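Local coordinates for galactose-binding-like protein (Bacteroides thetaiotaomicron, PDB 7M1B), which is a SusE-like protein that probably binds galactose or related sugars, from a family that may also have some degradative capacity, at residues L231-H236 with M371-F376; F213-D218 with D299-D304; G133-L138 with T159-I164; S252-W257 with F357-T362. All blocks are in the same frame, centred on the assembly; numbering follows the deposited sequence.

Interaction 1 (L231-H236 with M371-F376); sequences LFNGDH and MQQLWF
Leu-231 packs against Met-371 and Leu-374 on the tight, buried side of the contact. Its CD2 lies 3.3 Å from Met-371 O. Its CD1 meets Leu-374 CD1 at 3.7 Å, and the two leucines run side by side, pointing the same way. Leu-231 CB also sits over the centre of one face of the Phe-232 ring, while Leu-374 O lies at the edge of that ring. Backbone Leu-374 N bonds to Leu-231 O at 2.9 Å. Gln-372 and Gln-373 form a classic beta bulge facing Trp-274, within the galactose-binding-like beta sandwich. Gln-373 bends at chi2 (82°), which swings CD to 3.1 Å from Leu-231 O. Its OE1 takes two N-H groups: Gly-234 N at 2.8 Å, and Trp-375 NE1, which lies in the carbonyl plane on a lone pair. Its NE2 gives to Gln-372 O and to Asn-233 OD1. Asp-235 N reaches Asn-233 OD1 from the opposite face, making an Asx turn. The outer side is more open. There the edge of Trp-375 meets the face of His-236 in a T-shaped pair, planes at 69°, with CZ2 3.5 Å from His-236 CE1. His-236 ND1 bonds to Gly-234 O. Exposed Asp-235 turns its OD1 to Ser-240 OG.

Interaction 2 (F213-D218 with D299-D304); sequences FYLAND and DLPSSD
A type I beta turn, Leu-215 to Asp-218, meets the 299-304 loop through its second residue, Ala-216. Ala-216 N gives a hydrogen bond of 2.9 Å to Ser-303 O. The turn is closed by Asp-218 N bonding to Leu-215 O at 3.0 Å. Asp-218 OD2 braces it again, taking Leu-215 N from above the carboxylate plane. Thr-259 OG1 also bonds to OD2, and Arg-356 makes a salt bridge to OD1, so the carboxylate has three partners. On the other loop, Ser-302 OG gives a short 2.6 Å bond to Asp-304 OD1, which also accepts from Ser-306 N. Asn-217 CG lies 3.5 Å from Asp-304 O, while its OD1 bonds to Trp-257 NE1. Apolar groups make most of the remaining contact. Chi1 of Phe-213 (-154°) sets CG anti to the backbone N. The ring beyond it meets Pro-301 tip to tip, with CE2 3.8 Å from Pro-301 CD. Its CZ touches Leu-300 CD1 at 3.8 Å, the two side chains crossing at about a right angle. Leu-215 crosses Pro-301 in the same way, its CD1 3.6 Å from Pro-301 CB. Tyr-354 lies against Phe-213, Leu-300 and Pro-301 from strand 352-362. This is loop-to-loop pairing beside the sheet of a galactose-binding-like beta sandwich, where both segments connect strands.

Interaction 3 (G133-L138 with T159-I164); sequences GGRNYL and TSVKNI
The Arg-135 guanidinium lies flat over the backbone at Ser-160 and Val-161. Val-161 CA sits 3.8 Å above its plane, over the centre of one face, and Ser-160 C lies over the same group. NH2 gives a weak hydrogen bond of 3.3 Å to Ser-160 OG. NE comes within 2.8 Å of Ser-160 O, but its N-H does not point well at the oxygen, so this is a close approach and not a hydrogen bond. The chain bends at chi2 (-95°) and again at chi3 (-29°), away from a staggered value, which places NE beside that carbonyl. Arg-135 CA makes a CA-H...O contact to the same oxygen. Asn-136 O approaches Ser-160 CA at 3.2 Å, again through a C-H group. Asn-132 ND2 bonds to both Asn-136 O and Val-161 O, so one amide links the two segments. Next comes regular pairing. Leu-138 and Thr-159 form an antiparallel hydrogen-bonded pair: Leu-138 N to Thr-159 O is 3.0 Å, and Thr-159 N to Leu-138 O is 3.2 Å. Behind it, Leu-138 CD1 touches Ile-164 CD1 at 3.7 Å, the side chains crossing at about a right angle. On the surface, the extended Lys-162 chain passes Gly-133, with CG 4.0 Å from Gly-133 CA. In the DUF5126 domain, the contact joins the edge of the four-stranded antiparallel sheet, where strand 138-144 begins and strand 155-159 ends, to the start of strand 163-168 of a separate three-stranded one. Ile-164, on that strand, also touches Phe-140. Leu-138 packs on helix 109-115.

Interaction 4 (S252-W257 with F357-T362); sequences SEFPVW and FKILST
Chi1 (-79°) puts Phe-254 CG anti to the carbonyl carbon; from there the ring lies against Ile-359, Leu-360 and Thr-362. Lys-358 has CG anti to the backbone N (chi1 -176°) and runs on extended beside Pro-255. Phe-254 comes just before strand 256-274, which pairs antiparallel with strand 352-362 in the main sheet of the galactose-binding-like beta sandwich. Val-256 and Ile-359 are a hydrogen-bonded pair: Val-256 N to Ile-359 O is 3.1 Å, and Ile-359 N to Val-256 O is shorter, 2.7 Å. Trp-257 and Lys-358 form the next, non-hydrogen-bonded pair. Here Trp-257 CA sends a C-H toward Phe-357 O at 3.0 Å. Before the strand, a cis peptide bond precedes Pro-255. Its ring lies side by side with Lys-358, Pro-255 CG 3.7 Å from Lys-358 CE, the two pointing the same way. The lysine also makes a cation-pi contact with Trp-307, which meets Trp-257 edge to face. The indole NE1 of Trp-257 bonds to Asn-217 OD1. On the other face of the sheet, Val-256 CG2 touches Ile-359 CB, crossing obliquely. Ile-359 O lies at the edge of the Phe-254 ring, near its plane, while Leu-360 O approaches CG at 3.4 Å. Phe-254 and Thr-362 cross at about a right angle, with CZ 3.7 Å from Thr-362 CG2.

From the N terminus, interaction 3 comes first. It closes a short loop in the smaller domain and is complete before the others open. The nearest atoms of interactions 2 and 3 are about 20 Å apart. The other three belong to the galactose-binding-like part. Interaction 2 opens at 213-218 and crosses both interaction 1 and interaction 4, since 299-304 falls between their segments. Interaction 4 lies wholly within the span from 231-236 to 371-376. Interactions 1 and 4 meet where Phe-357 packs on Leu-374 and Phe-376, between strands 352-362 and 370-380, which follow each other in the chain and both pair with strand 256-274. Interactions 2 and 4 meet where Asn-217 and Asp-218 contact Trp-257.

Interaction 1 (L231-H236 with M371-F376)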
loop_
_atom_site.group_PDB
_atom_site.type_symbol
_atom_site.label_atom_id
_atom_site.label_comp_id
_atom_site.label_asym_id
_atom_site.label_seq_id
_atom_site.Cartn_x
_atom_site.Cartn_y
_atom_site.Cartn_z
ATOM N N LEU A 231 12.260 12.750 0.967
ATOM C CA LEU A 231 11.091 12.285 0.233
ATOM C C LEU A 231 9.774 12.848 0.757
ATOM O O LEU A 231 8.726 12.689 0.096
ATOM C CB LEU A 231 10.969 10.755 0.236
ATOM C CG LEU A 231 12.210 9.999 -0.305
ATOM C CD1 LEU A 231 11.841 8.487 -0.280
ATOM C CD2 LEU A 231 12.486 10.473 -1.779
ATOM N N PHE A 232 9.844 13.593 1.867
ATOM C CA PHE A 232 8.602 14.063 2.482
ATOM C C PHE A 232 8.698 15.563 2.763
ATOM O O PHE A 232 7.889 16.055 3.570
ATOM C CB PHE A 232 8.498 13.341 3.854
ATOM C CG PHE A 232 8.683 11.839 3.784
ATOM C CD1 PHE A 232 7.839 11.010 3.032
ATOM C CD2 PHE A 232 9.858 11.264 4.352
ATOM C CE1 PHE A 232 8.034 9.631 2.961
ATOM C CE2 PHE A 232 10.045 9.883 4.239
ATOM C CZ PHE A 232 9.202 9.067 3.514
ATOM N N ASN A 233 9.454 16.282 1.945
ATOM C CA ASN A 233 9.633 17.723 2.209
ATOM C C ASN A 233 8.715 18.638 1.348
ATOM O O ASN A 233 8.855 19.874 1.358
ATOM C CB ASN A 233 11.095 18.109 2.093
ATOM C CG ASN A 233 11.627 17.961 0.695
ATOM O OD1 ASN A 233 10.875 17.664 -0.249
ATOM N ND2 ASN A 233 12.945 18.077 0.557
ATOM N N GLY A 234 7.923 18.049 0.473
ATOM C CA GLY A 234 6.979 18.735 -0.407
ATOM C C GLY A 234 7.576 19.091 -1.769
ATOM O O GLY A 234 6.819 19.471 -2.653
ATOM N N ASP A 235 8.902 18.990 -1.970
ATOM C CA ASP A 235 9.530 19.484 -3.210
ATOM C C ASP A 235 9.454 18.346 -4.235
ATOM O O ASP A 235 10.087 17.303 -4.103
ATOM C CB ASP A 235 10.998 19.859 -2.954
ATOM C CG ASP A 235 11.794 20.452 -4.151
ATOM O OD1 ASP A 235 11.262 20.635 -5.308
ATOM O OD2 ASP A 235 13.000 20.765 -3.940
ATOM N N HIS A 236 8.692 18.572 -5.307
ATOM C CA HIS A 236 8.564 17.539 -6.332
ATOM C C HIS A 236 8.200 18.219 -7.665
ATOM O O HIS A 236 7.994 19.442 -7.698
ATOM C CB HIS A 236 7.490 16.544 -5.903
ATOM C CG HIS A 236 6.099 17.130 -5.918
ATOM N ND1 HIS A 236 5.723 18.111 -4.943
ATOM C CD2 HIS A 236 5.098 17.093 -6.819
ATOM C CE1 HIS A 236 4.464 18.523 -5.223
ATOM N NE2 HIS A 236 4.066 17.875 -6.341
ATOM N N MET A 371 14.993 8.427 -5.351
ATOM C CA MET A 371 13.592 8.855 -5.604
ATOM C C MET A 371 13.397 10.309 -5.234
ATOM O O MET A 371 14.234 10.879 -4.591
ATOM C CB MET A 371 12.660 7.966 -4.794
ATOM C CG MET A 371 12.531 6.542 -5.484
ATOM S SD MET A 371 12.050 6.378 -7.335
ATOM C CE MET A 371 10.296 6.674 -7.123
ATOM N N GLN A 372 12.207 10.886 -5.571
ATOM C CA GLN A 372 12.053 12.341 -5.355
ATOM C C GLN A 372 11.070 12.580 -4.205
ATOM O O GLN A 372 11.224 13.543 -3.444
ATOM C CB GLN A 372 11.451 13.022 -6.615
ATOM C CG GLN A 372 11.345 14.532 -6.559
ATOM C CD GLN A 372 10.720 14.966 -7.864
ATOM O OE1 GLN A 372 9.475 14.974 -8.025
ATOM N NE2 GLN A 372 11.544 15.390 -8.810
ATOM N N GLN A 373 9.993 11.793 -4.112
ATOM C CA GLN A 373 8.898 12.180 -3.177
ATOM C C GLN A 373 7.955 11.002 -2.958
ATOM O O GLN A 373 7.711 10.250 -3.919
ATOM C CB GLN A 373 8.125 13.397 -3.735
ATOM C CG GLN A 373 7.282 14.105 -2.665
ATOM C CD GLN A 373 7.979 15.114 -1.745
ATOM O OE1 GLN A 373 7.358 15.588 -0.803
ATOM N NE2 GLN A 373 9.303 15.203 -1.765
ATOM N N LEU A 374 7.365 10.900 -1.730
ATOM C CA LEU A 374 6.336 9.865 -1.467
ATOM C C LEU A 374 5.254 10.511 -0.598
ATOM O O LEU A 374 5.620 11.165 0.415
ATOM C CB LEU A 374 6.915 8.747 -0.608
ATOM C CG LEU A 374 7.961 7.883 -1.273
ATOM C CD1 LEU A 374 8.519 6.896 -0.242
ATOM C CD2 LEU A 374 7.299 7.135 -2.445
ATOM N N TRP A 375 4.022 10.562 -1.121
ATOM C CA TRP A 375 2.921 11.052 -0.297
ATOM C C TRP A 375 1.985 9.904 0.041
ATOM O O TRP A 375 1.557 9.215 -0.857
ATOM C CB TRP A 375 2.139 12.135 -1.051
ATOM C CG TRP A 375 2.854 13.450 -1.207
ATOM C CD1 TRP A 375 4.129 13.732 -0.795
ATOM C CD2 TRP A 375 2.346 14.586 -1.927
ATOM N NE1 TRP A 375 4.426 15.023 -1.164
ATOM C CE2 TRP A 375 3.351 15.564 -1.867
ATOM C CE3 TRP A 375 1.100 14.916 -2.535
ATOM C CZ2 TRP A 375 3.190 16.832 -2.456
ATOM C CZ3 TRP A 375 0.972 16.180 -3.087
ATOM C CH2 TRP A 375 1.991 17.142 -3.061
ATOM N N PHE A 376 1.608 9.773 1.329
ATOM C CA PHE A 376 0.767 8.656 1.790
ATOM C C PHE A 376 -0.625 9.207 2.141
ATOM O O PHE A 376 -0.716 10.301 2.698
ATOM C CB PHE A 376 1.386 7.980 3.002
ATOM C CG PHE A 376 2.426 6.951 2.632
ATOM C CD1 PHE A 376 3.509 7.254 1.844
ATOM C CD2 PHE A 376 2.196 5.605 2.966
ATOM C CE1 PHE A 376 4.396 6.233 1.505
ATOM C CE2 PHE A 376 3.096 4.611 2.637
ATOM C CZ PHE A 376 4.113 4.920 1.779
#

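Interaction 2 (F213-D218 with D299-D304)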
loop_
_atom_site.group_PDB
_atom_site.type_symbol
_atom_site.label_atom_id
_atom_site.label_comp_id
_atom_site.label_asym_id
_atom_site.label_seq_id
_atom_site.Cartn_x
_atom_site.Cartn_y
_atom_site.Cartn_z
ATOM N N PHE A 213 13.982 6.091 9.667
ATOM C CA PHE A 213 14.024 5.158 10.796
ATOM C C PHE A 213 14.993 4.033 10.432
ATOM O O PHE A 213 14.586 2.898 10.078
ATOM C CB PHE A 213 12.613 4.647 11.140
ATOM C CG PHE A 213 12.463 4.210 12.575
ATOM C CD1 PHE A 213 12.180 5.133 13.586
ATOM C CD2 PHE A 213 12.725 2.893 12.957
ATOM C CE1 PHE A 213 12.087 4.721 14.911
ATOM C CE2 PHE A 213 12.698 2.525 14.295
ATOM C CZ PHE A 213 12.330 3.418 15.272
ATOM N N TYR A 214 16.277 4.346 10.531
ATOM C CA TYR A 214 17.353 3.519 9.943
ATOM C C TYR A 214 17.604 2.276 10.822
ATOM O O TYR A 214 17.847 2.377 12.013
ATOM C CB TYR A 214 18.630 4.343 9.825
ATOM C CG TYR A 214 19.808 3.573 9.267
ATOM C CD1 TYR A 214 19.795 3.026 7.983
ATOM C CD2 TYR A 214 20.968 3.529 10.019
ATOM C CE1 TYR A 214 20.928 2.371 7.497
ATOM C CE2 TYR A 214 22.118 2.955 9.509
ATOM C CZ TYR A 214 22.059 2.288 8.292
ATOM O OH TYR A 214 23.218 1.706 7.797
ATOM N N LEU A 215 17.380 1.082 10.233
ATOM C CA LEU A 215 17.651 -0.203 10.849
ATOM C C LEU A 215 18.939 -0.815 10.257
ATOM O O LEU A 215 19.367 -0.442 9.173
ATOM C CB LEU A 215 16.430 -1.104 10.672
ATOM C CG LEU A 215 15.129 -0.452 11.192
ATOM C CD1 LEU A 215 14.004 -1.436 10.964
ATOM C CD2 LEU A 215 15.257 -0.137 12.689
ATOM N N ALA A 216 19.529 -1.780 11.007
ATOM C CA ALA A 216 20.918 -2.133 10.700
ATOM C C ALA A 216 21.175 -2.753 9.315
ATOM O O ALA A 216 22.321 -2.723 8.819
ATOM C CB ALA A 216 21.491 -2.981 11.823
ATOM N N ASN A 217 20.177 -3.434 8.760
ATOM C CA ASN A 217 20.337 -4.035 7.452
ATOM C C ASN A 217 19.602 -3.255 6.340
ATOM O O ASN A 217 19.467 -3.776 5.198
ATOM C CB ASN A 217 19.783 -5.456 7.502
ATOM C CG ASN A 217 18.306 -5.543 7.839
ATOM O OD1 ASN A 217 17.583 -4.559 7.839
ATOM N ND2 ASN A 217 17.776 -6.749 8.008
ATOM N N ASP A 218 19.421 -1.938 6.563
ATOM C CA ASP A 218 18.779 -1.130 5.534
ATOM C C ASP A 218 19.859 -0.489 4.652
ATOM O O ASP A 218 21.044 -0.370 5.033
ATOM C CB ASP A 218 18.122 0.097 6.180
ATOM C CG ASP A 218 16.849 -0.178 6.939
ATOM O OD1 ASP A 218 16.347 -1.345 6.932
ATOM O OD2 ASP A 218 16.328 0.721 7.551
ATOM N N ASP A 299 4.029 -1.376 15.650
ATOM C CA ASP A 299 4.864 -1.381 16.844
ATOM C C ASP A 299 6.340 -1.166 16.461
ATOM O O ASP A 299 6.720 -1.237 15.281
ATOM C CB ASP A 299 4.665 -2.702 17.602
ATOM C CG ASP A 299 5.157 -3.925 16.804
ATOM O OD1 ASP A 299 4.967 -3.960 15.647
ATOM O OD2 ASP A 299 5.893 -4.740 17.355
ATOM N N LEU A 300 7.136 -0.745 17.445
ATOM C CA LEU A 300 8.558 -0.450 17.237
ATOM C C LEU A 300 9.277 -1.607 16.521
ATOM O O LEU A 300 9.298 -2.760 16.992
ATOM C CB LEU A 300 9.196 -0.154 18.596
ATOM C CG LEU A 300 10.511 0.626 18.583
ATOM C CD1 LEU A 300 10.296 2.091 18.196
ATOM C CD2 LEU A 300 11.286 0.419 19.885
ATOM N N PRO A 301 9.954 -1.333 15.393
ATOM C CA PRO A 301 10.853 -2.312 14.767
ATOM C C PRO A 301 12.003 -2.682 15.692
ATOM O O PRO A 301 12.433 -1.862 16.490
ATOM C CB PRO A 301 11.437 -1.567 13.549
ATOM C CG PRO A 301 10.342 -0.506 13.252
ATOM C CD PRO A 301 9.958 -0.054 14.637
ATOM N N SER A 302 12.495 -3.900 15.515
ATOM C CA SER A 302 13.794 -4.280 16.084
ATOM C C SER A 302 14.925 -3.553 15.337
ATOM O O SER A 302 14.907 -3.448 14.095
ATOM C CB SER A 302 14.016 -5.828 16.154
ATOM O OG SER A 302 14.045 -6.369 14.851
ATOM N N SER A 303 15.918 -3.117 16.104
ATOM C CA SER A 303 17.030 -2.296 15.576
ATOM C C SER A 303 17.889 -3.054 14.553
ATOM O O SER A 303 18.478 -2.445 13.668
ATOM C CB SER A 303 17.892 -1.719 16.722
ATOM O OG SER A 303 18.548 -2.811 17.382
ATOM N N ASP A 304 17.846 -4.423 14.592
ATOM C CA ASP A 304 18.685 -5.222 13.687
ATOM C C ASP A 304 18.083 -5.235 12.276
ATOM O O ASP A 304 18.688 -5.681 11.301
ATOM C CB ASP A 304 18.925 -6.668 14.180
ATOM C CG ASP A 304 17.644 -7.474 14.437
ATOM O OD1 ASP A 304 16.512 -6.933 14.174
ATOM O OD2 ASP A 304 17.750 -8.677 14.936
#

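Interaction 3 (G133-L138 with T159-I164)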
loop_
_atom_site.group_PDB
_atom_site.type_symbol
_atom_site.label_atom_id
_atom_site.label_comp_id
_atom_site.label_asym_id
_atom_site.label_seq_id
_atom_site.Cartn_x
_atom_site.Cartn_y
_atom_site.Cartn_z
ATOM N N GLY A 133 -12.838 -22.716 8.517
ATOM C CA GLY A 133 -11.747 -23.681 8.662
ATOM C C GLY A 133 -11.946 -24.960 7.838
ATOM O O GLY A 133 -10.968 -25.723 7.577
ATOM N N GLY A 134 -13.199 -25.254 7.465
ATOM C CA GLY A 134 -13.511 -26.371 6.586
ATOM C C GLY A 134 -13.336 -26.106 5.083
ATOM O O GLY A 134 -13.400 -27.100 4.336
ATOM N N ARG A 135 -13.122 -24.847 4.652
ATOM C CA ARG A 135 -13.041 -24.521 3.226
ATOM C C ARG A 135 -14.338 -24.958 2.528
ATOM O O ARG A 135 -14.388 -25.847 1.523
ATOM C CB ARG A 135 -11.759 -25.100 2.609
ATOM C CG ARG A 135 -10.459 -24.775 3.343
ATOM C CD ARG A 135 -9.881 -23.503 2.608
ATOM N NE ARG A 135 -10.303 -23.529 1.222
ATOM C CZ ARG A 135 -9.620 -23.032 0.179
ATOM N NH1 ARG A 135 -8.406 -22.498 0.331
ATOM N NH2 ARG A 135 -10.186 -23.040 -1.015
ATOM N N ASN A 136 -15.438 -24.546 3.189
ATOM C CA ASN A 136 -16.730 -24.847 2.606
ATOM C C ASN A 136 -17.075 -23.680 1.702
ATOM O O ASN A 136 -16.507 -22.584 1.789
ATOM C CB ASN A 136 -17.816 -25.061 3.658
ATOM C CG ASN A 136 -17.545 -26.336 4.432
ATOM O OD1 ASN A 136 -17.005 -26.280 5.540
ATOM N ND2 ASN A 136 -17.809 -27.465 3.784
ATOM N N TYR A 137 -18.057 -23.928 0.860
ATOM C CA TYR A 137 -18.472 -22.983 -0.158
ATOM C C TYR A 137 -19.641 -22.165 0.363
ATOM O O TYR A 137 -20.701 -22.660 0.652
ATOM C CB TYR A 137 -18.746 -23.673 -1.491
ATOM C CG TYR A 137 -19.082 -22.809 -2.686
ATOM C CD1 TYR A 137 -18.071 -22.301 -3.493
ATOM C CD2 TYR A 137 -20.393 -22.505 -3.022
ATOM C CE1 TYR A 137 -18.348 -21.504 -4.596
ATOM C CE2 TYR A 137 -20.689 -21.734 -4.138
ATOM C CZ TYR A 137 -19.671 -21.260 -4.949
ATOM O OH TYR A 137 -19.976 -20.444 -6.019
ATOM N N LEU A 138 -19.390 -20.868 0.595
ATOM C CA LEU A 138 -20.326 -19.969 1.259
ATOM C C LEU A 138 -20.664 -18.870 0.243
ATOM O O LEU A 138 -19.878 -18.738 -0.710
ATOM C CB LEU A 138 -19.652 -19.422 2.539
ATOM C CG LEU A 138 -19.313 -20.477 3.615
ATOM C CD1 LEU A 138 -18.502 -19.805 4.735
ATOM C CD2 LEU A 138 -20.588 -21.123 4.202
ATOM N N THR A 159 -17.134 -17.830 -2.170
ATOM C CA THR A 159 -15.784 -18.041 -1.692
ATOM C C THR A 159 -15.723 -19.384 -0.965
ATOM O O THR A 159 -16.700 -19.829 -0.356
ATOM C CB THR A 159 -15.354 -16.855 -0.790
ATOM O OG1 THR A 159 -14.005 -17.059 -0.338
ATOM C CG2 THR A 159 -16.242 -16.711 0.423
ATOM N N SER A 160 -14.547 -20.066 -1.029
ATOM C CA SER A 160 -14.381 -21.115 -0.024
ATOM C C SER A 160 -13.067 -20.976 0.757
ATOM O O SER A 160 -12.630 -21.946 1.385
ATOM C CB SER A 160 -14.518 -22.495 -0.709
ATOM O OG SER A 160 -13.439 -22.632 -1.643
ATOM N N VAL A 161 -12.430 -19.783 0.771
ATOM C CA VAL A 161 -11.147 -19.715 1.467
ATOM C C VAL A 161 -11.358 -19.876 2.980
ATOM O O VAL A 161 -12.499 -19.714 3.473
ATOM C CB VAL A 161 -10.332 -18.464 1.082
ATOM C CG1 VAL A 161 -10.002 -18.478 -0.408
ATOM C CG2 VAL A 161 -11.038 -17.176 1.500
ATOM N N LYS A 162 -10.277 -20.249 3.700
ATOM C CA LYS A 162 -10.308 -20.407 5.150
ATOM C C LYS A 162 -10.499 -19.073 5.846
ATOM O O LYS A 162 -11.305 -18.974 6.781
ATOM C CB LYS A 162 -9.050 -21.087 5.699
ATOM C CG LYS A 162 -8.990 -21.152 7.224
ATOM C CD LYS A 162 -8.052 -22.203 7.766
ATOM C CE LYS A 162 -8.039 -22.220 9.300
ATOM N NZ LYS A 162 -6.819 -22.933 9.789
ATOM N N ASN A 163 -9.720 -18.060 5.424
ATOM C CA ASN A 163 -9.742 -16.739 6.032
ATOM C C ASN A 163 -10.442 -15.826 5.036
ATOM O O ASN A 163 -9.803 -15.352 4.089
ATOM C CB ASN A 163 -8.323 -16.291 6.391
ATOM C CG ASN A 163 -7.728 -17.051 7.565
ATOM O OD1 ASN A 163 -6.681 -17.682 7.422
ATOM N ND2 ASN A 163 -8.382 -17.017 8.727
ATOM N N ILE A 164 -11.757 -15.679 5.214
ATOM C CA ILE A 164 -12.622 -15.018 4.238
ATOM C C ILE A 164 -12.437 -13.539 4.472
ATOM O O ILE A 164 -12.461 -13.181 5.616
ATOM C CB ILE A 164 -14.085 -15.439 4.432
ATOM C CG1 ILE A 164 -14.232 -16.924 3.992
ATOM C CG2 ILE A 164 -15.071 -14.552 3.693
ATOM C CD1 ILE A 164 -15.590 -17.537 4.309
#

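Interaction 4 (S252-W257 with F357-T362)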
loop_
_atom_site.group_PDB
_atom_site.type_symbol
_atom_site.label_atom_id
_atom_site.label_comp_id
_atom_site.label_asym_id
_atom_site.label_seq_id
_atom_site.Cartn_x
_atom_site.Cartn_y
_atom_site.Cartn_z
ATOM N N SER A 252 23.135 -8.100 -7.822
ATOM C CA SER A 252 23.028 -9.454 -7.245
ATOM C C SER A 252 22.453 -9.400 -5.824
ATOM O O SER A 252 21.850 -10.360 -5.340
ATOM C CB SER A 252 24.401 -10.136 -7.112
ATOM O OG SER A 252 25.091 -10.137 -8.371
ATOM N N GLU A 253 22.559 -8.211 -5.190
ATOM C CA GLU A 253 22.078 -8.030 -3.830
ATOM C C GLU A 253 20.579 -7.693 -3.758
ATOM O O GLU A 253 20.025 -7.666 -2.646
ATOM C CB GLU A 253 22.889 -6.907 -3.192
ATOM C CG GLU A 253 24.382 -7.257 -3.134
ATOM C CD GLU A 253 24.883 -8.656 -2.758
ATOM O OE1 GLU A 253 24.426 -9.198 -1.725
ATOM O OE2 GLU A 253 25.770 -9.226 -3.505
ATOM N N PHE A 254 19.889 -7.420 -4.876
ATOM C CA PHE A 254 18.453 -7.189 -4.740
ATOM C C PHE A 254 17.810 -8.449 -4.138
ATOM O O PHE A 254 18.175 -9.616 -4.444
ATOM C CB PHE A 254 17.779 -6.989 -6.098
ATOM C CG PHE A 254 17.961 -5.605 -6.676
ATOM C CD1 PHE A 254 17.385 -4.491 -6.037
ATOM C CD2 PHE A 254 18.654 -5.417 -7.872
ATOM C CE1 PHE A 254 17.562 -3.202 -6.550
ATOM C CE2 PHE A 254 18.827 -4.139 -8.389
ATOM C CZ PHE A 254 18.270 -3.037 -7.742
ATOM N N PRO A 255 16.765 -8.372 -3.279
ATOM C CA PRO A 255 16.077 -7.139 -2.876
ATOM C C PRO A 255 16.800 -6.409 -1.748
ATOM O O PRO A 255 17.573 -6.980 -0.931
ATOM C CB PRO A 255 14.721 -7.681 -2.352
ATOM C CG PRO A 255 15.060 -9.058 -1.785
ATOM C CD PRO A 255 16.088 -9.597 -2.777
ATOM N N VAL A 256 16.661 -5.089 -1.777
ATOM C CA VAL A 256 17.188 -4.243 -0.710
ATOM C C VAL A 256 16.035 -3.432 -0.139
ATOM O O VAL A 256 14.984 -3.394 -0.749
ATOM C CB VAL A 256 18.272 -3.301 -1.252
ATOM C CG1 VAL A 256 19.482 -4.091 -1.813
ATOM C CG2 VAL A 256 17.735 -2.307 -2.300
ATOM N N TRP A 257 16.240 -2.700 0.974
ATOM C CA TRP A 257 15.073 -2.028 1.553
ATOM C C TRP A 257 15.559 -0.791 2.350
ATOM O O TRP A 257 16.677 -0.763 2.918
ATOM C CB TRP A 257 14.264 -2.999 2.466
ATOM C CG TRP A 257 15.119 -3.778 3.431
ATOM C CD1 TRP A 257 15.547 -3.412 4.678
ATOM C CD2 TRP A 257 15.594 -5.109 3.212
ATOM N NE1 TRP A 257 16.333 -4.396 5.248
ATOM C CE2 TRP A 257 16.335 -5.477 4.372
ATOM C CE3 TRP A 257 15.477 -6.015 2.129
ATOM C CZ2 TRP A 257 16.985 -6.722 4.479
ATOM C CZ3 TRP A 257 16.114 -7.252 2.253
ATOM C CH2 TRP A 257 16.832 -7.611 3.424
ATOM N N PHE A 357 10.142 0.041 2.171
ATOM C CA PHE A 357 10.103 -0.260 0.749
ATOM C C PHE A 357 11.162 -1.311 0.474
ATOM O O PHE A 357 12.326 -1.123 0.744
ATOM C CB PHE A 357 10.406 1.011 -0.064
ATOM C CG PHE A 357 9.195 1.869 -0.314
ATOM C CD1 PHE A 357 8.412 2.276 0.751
ATOM C CD2 PHE A 357 8.943 2.410 -1.561
ATOM C CE1 PHE A 357 7.268 3.057 0.530
ATOM C CE2 PHE A 357 7.790 3.162 -1.813
ATOM C CZ PHE A 357 6.989 3.517 -0.743
ATOM N N LYS A 358 10.669 -2.520 0.072
ATOM C CA LYS A 358 11.551 -3.598 -0.322
ATOM C C LYS A 358 11.669 -3.541 -1.834
ATOM O O LYS A 358 10.708 -3.857 -2.569
ATOM C CB LYS A 358 10.947 -4.937 0.135
ATOM C CG LYS A 358 11.856 -6.139 -0.146
ATOM C CD LYS A 358 11.163 -7.477 0.323
ATOM C CE LYS A 358 12.204 -8.704 0.527
ATOM N NZ LYS A 358 11.518 -9.932 1.164
ATOM N N ILE A 359 12.842 -3.097 -2.298
ATOM C CA ILE A 359 13.016 -2.826 -3.719
ATOM C C ILE A 359 13.450 -4.142 -4.372
ATOM O O ILE A 359 14.506 -4.681 -3.998
ATOM C CB ILE A 359 14.048 -1.702 -3.958
ATOM C CG1 ILE A 359 13.752 -0.417 -3.160
ATOM C CG2 ILE A 359 14.174 -1.435 -5.475
ATOM C CD1 ILE A 359 12.389 0.133 -3.458
ATOM N N LEU A 360 12.704 -4.584 -5.387
ATOM C CA LEU A 360 13.019 -5.823 -6.099
ATOM C C LEU A 360 13.862 -5.526 -7.350
ATOM O O LEU A 360 14.764 -6.299 -7.726
ATOM C CB LEU A 360 11.695 -6.501 -6.480
ATOM C CG LEU A 360 10.665 -6.749 -5.360
ATOM C CD1 LEU A 360 9.457 -7.498 -5.906
ATOM C CD2 LEU A 360 11.260 -7.531 -4.222
ATOM N N SER A 361 13.577 -4.390 -8.012
ATOM C CA SER A 361 14.185 -4.095 -9.319
ATOM C C SER A 361 14.251 -2.570 -9.533
ATOM O O SER A 361 13.340 -1.889 -9.011
ATOM C CB SER A 361 13.464 -4.886 -10.448
ATOM O OG SER A 361 12.132 -4.366 -10.585
ATOM N N THR A 362 15.092 -2.156 -10.500
ATOM C CA THR A 362 15.119 -0.769 -10.945
ATOM C C THR A 362 14.894 -0.709 -12.457
ATOM O O THR A 362 15.034 -1.754 -13.136
ATOM C CB THR A 362 16.452 -0.113 -10.590
ATOM O OG1 THR A 362 17.455 -0.959 -11.181
ATOM C CG2 THR A 362 16.673 -0.012 -9.087
#